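Local atomic coordinates of Ufm1-specific protease (Caenorhabditis elegans, PDB entry 5EJJ), a protein that cleaves the peptide bond at the C-terminal glycine of the ubiquitin-like modifier ufm-1 as a thiol protease, removing the modifier from target proteins. Residues Arg478-His483 / Met554-Pro559; Thr163-Glu168 / Thr203-Leu208; Gly35-Arg40 / Ile47-Ala52. One frame throughout, in Å; residues are numbered along the deposited sequence.

In the fold
The three contacts follow one another along the chain in the order 3, 2, 1 and nowhere touch. Contact 3 is the hairpin of strands 33-40 and 45-53 in the N-terminal MPN domain. Contact 2 pairs strands 163-166 and 199-205 in a separate mixed sheet; its centre lies about 34 Å from that of contact 3. Contact 1 packs helix 477-484 on strand 552-557 in the peptidase C78 region. Its centre lies about 49 Å from that of contact 2, across the centre of the chain, and about 35 Å from that of contact 3. The inferred catalytic residues Cys-396 and His-522 belong to the C78 region, but no contact lies at the active site.

Contact 1: Arg478-His483 / Met554-Pro559; sequences RELARH and MVLPQP
The imidazole ring of His-483 is the flat group here. One face lies on the side chain of Leu-556, whose CG sits 3.9 Å from the ring centroid. The CG direction is 12° off the ring normal, so this is a CH-pi contact over the middle of the ring. Pro-557 O meets the ring at its edge, close to the ring plane, and is 3.7 Å from His-483 CE1. Gln-558 NE2 also lies near that edge. It spends a hydrogen on its own segment, bonding to Leu-556 O at 2.7 Å from above the carbonyl plane. No hydrogen bond crosses between the two segments. The polar end of the histidine is held elsewhere: NE2 bonds to Thr-489 O, which probably fixes the ring's rotation. The Thr-489 hydroxyl bonds to Pro-557 O and so links that residue to the strand. CG of His-483 is anti to the backbone N (chi1 167°), and its side chain lies alongside that of Leu-556, the two pointing opposite ways. One turn back, Leu-480 also has CG anti to its N. Its CD1 touches Met-554 SD at 3.9 Å, and the two side chains cross at about a right angle. The same CD1 reaches Leu-556 CD1 more loosely, at 4.5 Å. An alanine in place of His-483 would remove the ring and its bond to Thr-489 O, and would probably loosen the packing against Leu-556 and the tie between helix end and strand. Val-491 of the neighbouring strand touches both His-483 and Met-554, and Val-505 of strand 499-507 touches Leu-480. The axes of segments 478-483 and 554-557 approach to 10.8 Å, with 26° between their directions. This is alpha/beta layer packing, a helix laid on the antiparallel sheet of the C78 peptidase fold.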
# COMPACT_ATOMS: atom_id res chain seq x y z
N ARG A 478 20.02 18.02 -10.73
CA ARG A 478 19.29 17.61 -11.92
C ARG A 478 19.22 16.07 -12.02
O ARG A 478 18.14 15.50 -12.10
CB ARG A 478 19.97 18.20 -13.17
CG ARG A 478 19.03 18.92 -14.15
CD ARG A 478 19.75 19.99 -15.00
NE ARG A 478 20.16 21.15 -14.20
CZ ARG A 478 19.36 22.15 -13.86
NH1 ARG A 478 18.09 22.14 -14.25
NH2 ARG A 478 19.82 23.17 -13.13
N GLU A 479 20.38 15.42 -12.01
CA GLU A 479 20.48 13.95 -12.09
C GLU A 479 20.07 13.24 -10.79
O GLU A 479 19.80 12.03 -10.78
CB GLU A 479 21.89 13.54 -12.50
CG GLU A 479 22.99 14.31 -11.77
CD GLU A 479 24.31 14.35 -12.54
OE1 GLU A 479 24.83 13.26 -12.90
OE2 GLU A 479 24.83 15.47 -12.78
N LEU A 480 20.03 14.00 -9.69
CA LEU A 480 19.52 13.52 -8.40
C LEU A 480 17.98 13.52 -8.36
O LEU A 480 17.37 12.63 -7.77
CB LEU A 480 20.09 14.36 -7.25
CG LEU A 480 19.94 13.77 -5.84
CD1 LEU A 480 20.76 12.50 -5.70
CD2 LEU A 480 20.31 14.77 -4.75
N ALA A 481 17.37 14.53 -8.99
CA ALA A 481 15.92 14.55 -9.20
C ALA A 481 15.54 13.44 -10.17
O ALA A 481 14.59 12.69 -9.94
CB ALA A 481 15.48 15.90 -9.75
N ARG A 482 16.29 13.33 -11.26
CA ARG A 482 16.10 12.29 -12.25
C ARG A 482 16.12 10.91 -11.60
O ARG A 482 15.41 10.00 -12.03
CB ARG A 482 17.20 12.36 -13.30
CG ARG A 482 17.10 11.31 -14.38
CD ARG A 482 16.51 11.88 -15.65
NE ARG A 482 15.94 10.84 -16.50
CZ ARG A 482 14.64 10.57 -16.58
NH1 ARG A 482 13.75 11.26 -15.86
NH2 ARG A 482 14.22 9.60 -17.39
N HIS A 483 16.94 10.74 -10.56
CA HIS A 483 17.01 9.47 -9.84
C HIS A 483 15.68 9.17 -9.20
O HIS A 483 15.04 8.16 -9.53
CB HIS A 483 18.09 9.48 -8.75
CG HIS A 483 17.99 8.33 -7.79
ND1 HIS A 483 18.27 7.03 -8.16
CD2 HIS A 483 17.64 8.29 -6.49
CE1 HIS A 483 18.08 6.24 -7.11
NE2 HIS A 483 17.70 6.98 -6.09
N MET A 554 27.93 9.79 -3.23
CA MET A 554 26.50 9.48 -3.24
C MET A 554 26.23 8.10 -3.85
O MET A 554 26.66 7.81 -4.98
CB MET A 554 25.73 10.55 -4.02
CG MET A 554 24.74 11.36 -3.20
SD MET A 554 24.26 12.94 -3.96
CE MET A 554 25.86 13.69 -4.23
N VAL A 555 25.54 7.24 -3.10
CA VAL A 555 25.16 5.93 -3.62
C VAL A 555 23.66 5.88 -3.90
O VAL A 555 22.84 6.32 -3.08
CB VAL A 555 25.66 4.75 -2.73
CG1 VAL A 555 25.48 5.05 -1.26
CG2 VAL A 555 24.96 3.46 -3.10
N LEU A 556 23.34 5.38 -5.10
CA LEU A 556 22.03 5.48 -5.72
C LEU A 556 21.53 4.09 -6.10
O LEU A 556 21.76 3.64 -7.24
CB LEU A 556 22.14 6.30 -7.00
CG LEU A 556 21.85 7.80 -6.90
CD1 LEU A 556 22.67 8.45 -5.83
CD2 LEU A 556 22.10 8.47 -8.23
N PRO A 557 20.84 3.41 -5.17
CA PRO A 557 20.45 2.01 -5.36
C PRO A 557 19.53 1.80 -6.56
O PRO A 557 18.60 2.58 -6.78
CB PRO A 557 19.75 1.67 -4.05
CG PRO A 557 20.35 2.62 -3.04
CD PRO A 557 20.51 3.89 -3.81
N GLN A 558 19.81 0.77 -7.34
CA GLN A 558 18.99 0.47 -8.51
C GLN A 558 18.17 -0.78 -8.25
O GLN A 558 18.70 -1.83 -7.88
CB GLN A 558 19.85 0.25 -9.77
CG GLN A 558 20.97 1.26 -10.00
CD GLN A 558 20.46 2.60 -10.50
OE1 GLN A 558 20.11 2.75 -11.67
NE2 GLN A 558 20.44 3.59 -9.61
N PRO A 559 16.85 -0.68 -8.43
CA PRO A 559 15.98 -1.84 -8.23
C PRO A 559 16.01 -2.71 -9.48
O PRO A 559 16.15 -2.18 -10.59
CB PRO A 559 14.59 -1.22 -8.06
CG PRO A 559 14.81 0.29 -8.02
CD PRO A 559 16.07 0.52 -8.78

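Contact 2: Thr163-Glu168 / Thr203-Leu208; sequences TYLNAE and TAMQSL
Four backbone hydrogen bonds join strands 163-166 and 199-205. Thr-163 and Met-205 bond both ways: Met-205 N to Thr-163 O at 2.8 Å, nearly along the C=O axis, and Thr-163 N to Met-205 O at 3.0 Å. Leu-165 and Thr-203 form the second hydrogen-bonded pair. Thr-203 N gives the straighter bond, 2.8 Å to Leu-165 O with 168° at the hydrogen. Leu-165 N returns a bond to Thr-203 O in the carbonyl plane, on a lone pair. Between them lies the non-hydrogen-bonded pair Tyr-164 and Ala-204. On their face Ala-204 CB rests against the tyrosine ring obliquely, 3.7 Å from Tyr-164 CD2, and both side chains touch Ser-131 of strand 127-139. On the other face Met-205 bends at chi3 (-40°). This puts CE 3.7 Å from Leu-165 CB and 4.0 Å from Thr-163 CG2, so one methyl group bridges two residues of the facing strand. Strand 171-173 continues the sheet beyond Tyr-164. The chemistry implies a pairing set by the main chain, with its polar atoms matched in regular antiparallel fashion and a few apolar contacts added on both faces.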
# COMPACT_ATOMS: atom_id res chain seq x y z
N THR A 163 -19.38 -10.61 17.40
CA THR A 163 -19.23 -9.44 18.24
C THR A 163 -17.77 -9.05 18.23
O THR A 163 -16.88 -9.91 18.28
CB THR A 163 -19.66 -9.76 19.67
OG1 THR A 163 -21.07 -10.00 19.69
CG2 THR A 163 -19.31 -8.63 20.65
N TYR A 164 -17.50 -7.75 18.13
CA TYR A 164 -16.11 -7.31 18.09
C TYR A 164 -15.87 -6.41 19.29
O TYR A 164 -16.68 -5.52 19.59
CB TYR A 164 -15.77 -6.60 16.77
CG TYR A 164 -16.13 -7.38 15.52
CD1 TYR A 164 -17.41 -7.32 14.98
CD2 TYR A 164 -15.17 -8.19 14.88
CE1 TYR A 164 -17.74 -8.04 13.86
CE2 TYR A 164 -15.49 -8.91 13.76
CZ TYR A 164 -16.78 -8.83 13.26
OH TYR A 164 -17.11 -9.52 12.13
N LEU A 165 -14.75 -6.63 19.95
CA LEU A 165 -14.54 -6.02 21.23
C LEU A 165 -13.12 -5.47 21.36
O LEU A 165 -12.16 -6.18 21.07
CB LEU A 165 -14.78 -7.07 22.30
CG LEU A 165 -14.93 -6.50 23.70
CD1 LEU A 165 -16.39 -6.00 23.88
CD2 LEU A 165 -14.49 -7.55 24.73
N ASN A 166 -13.00 -4.21 21.77
CA ASN A 166 -11.70 -3.63 22.12
C ASN A 166 -11.74 -3.31 23.60
O ASN A 166 -12.58 -2.51 24.03
CB ASN A 166 -11.40 -2.36 21.32
CG ASN A 166 -10.06 -1.70 21.74
OD1 ASN A 166 -9.97 -1.10 22.80
ND2 ASN A 166 -9.05 -1.80 20.89
N ALA A 167 -10.85 -3.92 24.37
CA ALA A 167 -10.92 -3.79 25.82
C ALA A 167 -10.22 -2.54 26.36
O ALA A 167 -10.72 -1.90 27.29
CB ALA A 167 -10.40 -5.04 26.49
N GLU A 168 -9.08 -2.19 25.76
CA GLU A 168 -8.33 -0.99 26.12
C GLU A 168 -9.11 0.31 25.94
O GLU A 168 -8.64 1.38 26.29
CB GLU A 168 -7.04 -0.92 25.28
CG GLU A 168 -5.98 0.10 25.76
CD GLU A 168 -4.98 0.46 24.67
OE1 GLU A 168 -5.11 -0.09 23.55
OE2 GLU A 168 -4.07 1.29 24.92
N THR A 203 -11.13 -7.83 19.07
CA THR A 203 -11.15 -9.28 19.21
C THR A 203 -12.50 -9.77 18.73
O THR A 203 -13.54 -9.27 19.17
CB THR A 203 -10.92 -9.71 20.65
OG1 THR A 203 -9.54 -9.52 20.97
CG2 THR A 203 -11.25 -11.17 20.80
N ALA A 204 -12.50 -10.72 17.79
CA ALA A 204 -13.78 -11.18 17.24
C ALA A 204 -14.27 -12.40 18.01
O ALA A 204 -13.50 -13.33 18.31
CB ALA A 204 -13.67 -11.48 15.75
N MET A 205 -15.55 -12.37 18.35
CA MET A 205 -16.10 -13.34 19.27
C MET A 205 -17.44 -13.85 18.81
O MET A 205 -18.07 -13.28 17.94
CB MET A 205 -16.22 -12.69 20.64
CG MET A 205 -14.88 -12.38 21.19
SD MET A 205 -14.93 -11.56 22.76
CE MET A 205 -16.29 -10.43 22.50
N GLN A 206 -17.89 -14.93 19.43
CA GLN A 206 -19.14 -15.54 19.06
C GLN A 206 -19.79 -16.11 20.32
O GLN A 206 -19.10 -16.42 21.31
CB GLN A 206 -18.81 -16.64 18.09
CG GLN A 206 -19.95 -17.29 17.44
CD GLN A 206 -19.48 -18.45 16.61
OE1 GLN A 206 -18.38 -18.96 16.82
NE2 GLN A 206 -20.31 -18.86 15.66
N SER A 207 -21.12 -16.24 20.29
CA SER A 207 -21.88 -16.88 21.37
C SER A 207 -21.38 -18.32 21.62
O SER A 207 -21.08 -19.05 20.66
CB SER A 207 -23.37 -16.87 21.03
OG SER A 207 -24.15 -17.59 21.97
N LEU A 208 -21.27 -18.72 22.89
CA LEU A 208 -20.86 -20.09 23.23
C LEU A 208 -21.99 -21.09 22.99
O LEU A 208 -21.78 -22.30 22.99
CB LEU A 208 -20.35 -20.21 24.66
CG LEU A 208 -18.90 -19.78 24.94
CD1 LEU A 208 -18.52 -20.09 26.35
CD2 LEU A 208 -17.97 -20.50 24.04

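Contact 3: Gly35-Arg40 / Ile47-Ala52; sequences GFVFGR and IHVLFA
Phe-38, Ile-47 and Leu-50 carry much of this beta hairpin of the MPN domain, where strands 33-40 and 45-53 run antiparallel. Phe-38 faces both Ile-47 and His-48, a classic beta bulge. Phe-38 O therefore accepts two bonds, from Ile-47 N at 2.8 Å on a lone pair and from His-48 N at 3.1 Å above the carbonyl plane. Phe-38 N answers with a nearly straight bond to His-48 O. The Phe-38 side chain, with CG anti to the carbonyl carbon (chi1 -68°), crosses Leu-50 at about a right angle. Its CE2 meets Leu-50 CD1 at 3.9 Å. Leu-65 touches both, so helix 59-68 packs on this part of the face, the side bearing Phe-38 and Leu-50. Leu-50 also pairs with Phe-36 through two backbone bonds, Leu-50 N to Phe-36 O and Phe-36 N to Leu-50 O. Gly-35 precedes this pair; a CB there would collide with Leu-50 O. At the bulge end the side chain of Ile-47 passes Arg-40 at a slant. The arginine chain is extended from CG to NE. Asp-72 forms a salt bridge with NE, and Gln-45 bonds to NH1, which should hold the guanidinium in place. Ile-47 CD1 lies off-centre over one guanidinium face, 3.6 Å from Arg-40 NH1.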
# COMPACT_ATOMS: atom_id res chain seq x y z
N GLY A 35 -15.31 -2.25 -18.80
CA GLY A 35 -14.95 -2.28 -17.38
C GLY A 35 -16.03 -2.04 -16.35
O GLY A 35 -17.17 -1.73 -16.68
N PHE A 36 -15.65 -2.18 -15.08
CA PHE A 36 -16.57 -1.91 -13.97
C PHE A 36 -16.21 -0.65 -13.16
O PHE A 36 -15.04 -0.28 -13.06
CB PHE A 36 -16.68 -3.12 -13.04
CG PHE A 36 -16.69 -4.42 -13.77
CD1 PHE A 36 -15.52 -5.17 -13.88
CD2 PHE A 36 -17.86 -4.89 -14.35
CE1 PHE A 36 -15.53 -6.39 -14.55
CE2 PHE A 36 -17.87 -6.10 -15.03
CZ PHE A 36 -16.70 -6.85 -15.13
N VAL A 37 -17.23 -0.03 -12.58
CA VAL A 37 -17.08 1.20 -11.80
C VAL A 37 -17.56 0.99 -10.35
O VAL A 37 -18.73 0.70 -10.10
CB VAL A 37 -17.82 2.37 -12.47
CG1 VAL A 37 -17.64 3.66 -11.71
CG2 VAL A 37 -17.34 2.53 -13.87
N PHE A 38 -16.64 1.13 -9.40
CA PHE A 38 -16.92 0.82 -8.02
C PHE A 38 -16.87 2.10 -7.21
O PHE A 38 -16.10 3.00 -7.53
CB PHE A 38 -15.89 -0.16 -7.49
CG PHE A 38 -15.97 -1.52 -8.11
CD1 PHE A 38 -16.92 -2.43 -7.66
CD2 PHE A 38 -15.10 -1.90 -9.10
CE1 PHE A 38 -17.01 -3.71 -8.21
CE2 PHE A 38 -15.16 -3.17 -9.66
CZ PHE A 38 -16.12 -4.09 -9.22
N GLY A 39 -17.69 2.20 -6.17
CA GLY A 39 -17.79 3.46 -5.48
C GLY A 39 -18.66 3.44 -4.25
O GLY A 39 -19.22 2.40 -3.88
N ARG A 40 -18.74 4.60 -3.60
CA ARG A 40 -19.57 4.79 -2.44
C ARG A 40 -20.95 5.30 -2.89
O ARG A 40 -21.15 6.50 -3.12
CB ARG A 40 -18.89 5.76 -1.48
CG ARG A 40 -17.54 5.28 -0.97
CD ARG A 40 -16.79 6.34 -0.15
NE ARG A 40 -15.53 5.81 0.36
CZ ARG A 40 -14.39 6.48 0.42
NH1 ARG A 40 -14.34 7.73 -0.00
NH2 ARG A 40 -13.30 5.90 0.92
N ILE A 47 -14.86 5.39 -6.60
CA ILE A 47 -13.54 5.22 -5.99
C ILE A 47 -12.58 4.44 -6.88
O ILE A 47 -11.39 4.74 -6.91
CB ILE A 47 -13.62 4.56 -4.60
CG1 ILE A 47 -14.50 5.38 -3.67
CG2 ILE A 47 -12.26 4.43 -3.97
CD1 ILE A 47 -13.99 6.74 -3.45
N HIS A 48 -13.08 3.44 -7.60
CA HIS A 48 -12.24 2.58 -8.43
C HIS A 48 -12.85 2.38 -9.81
O HIS A 48 -13.97 1.89 -9.92
CB HIS A 48 -12.09 1.18 -7.83
CG HIS A 48 -11.44 1.15 -6.48
ND1 HIS A 48 -10.11 1.48 -6.28
CD2 HIS A 48 -11.92 0.79 -5.27
CE1 HIS A 48 -9.82 1.36 -5.00
NE2 HIS A 48 -10.90 0.94 -4.36
N VAL A 49 -12.13 2.75 -10.86
CA VAL A 49 -12.57 2.39 -12.19
C VAL A 49 -11.68 1.26 -12.70
O VAL A 49 -10.48 1.43 -12.89
CB VAL A 49 -12.55 3.58 -13.13
CG1 VAL A 49 -12.97 3.15 -14.51
CG2 VAL A 49 -13.49 4.65 -12.61
N LEU A 50 -12.26 0.08 -12.89
CA LEU A 50 -11.45 -1.06 -13.30
C LEU A 50 -11.71 -1.49 -14.74
O LEU A 50 -12.82 -1.88 -15.09
CB LEU A 50 -11.61 -2.21 -12.34
CG LEU A 50 -11.02 -1.90 -10.96
CD1 LEU A 50 -11.29 -3.04 -9.96
CD2 LEU A 50 -9.52 -1.55 -11.06
N PHE A 51 -10.68 -1.38 -15.58
CA PHE A 51 -10.79 -1.74 -16.98
C PHE A 51 -10.47 -3.23 -17.20
O PHE A 51 -9.68 -3.83 -16.46
CB PHE A 51 -9.85 -0.87 -17.82
CG PHE A 51 -10.22 0.57 -17.82
CD1 PHE A 51 -9.63 1.46 -16.94
CD2 PHE A 51 -11.18 1.05 -18.70
CE1 PHE A 51 -9.97 2.80 -16.94
CE2 PHE A 51 -11.54 2.41 -18.69
CZ PHE A 51 -10.94 3.28 -17.82
N ALA A 52 -11.10 -3.80 -18.22
CA ALA A 52 -10.89 -5.21 -18.57
C ALA A 52 -11.19 -5.49 -20.04
O ALA A 52 -12.13 -4.90 -20.62
CB ALA A 52 -11.74 -6.10 -17.70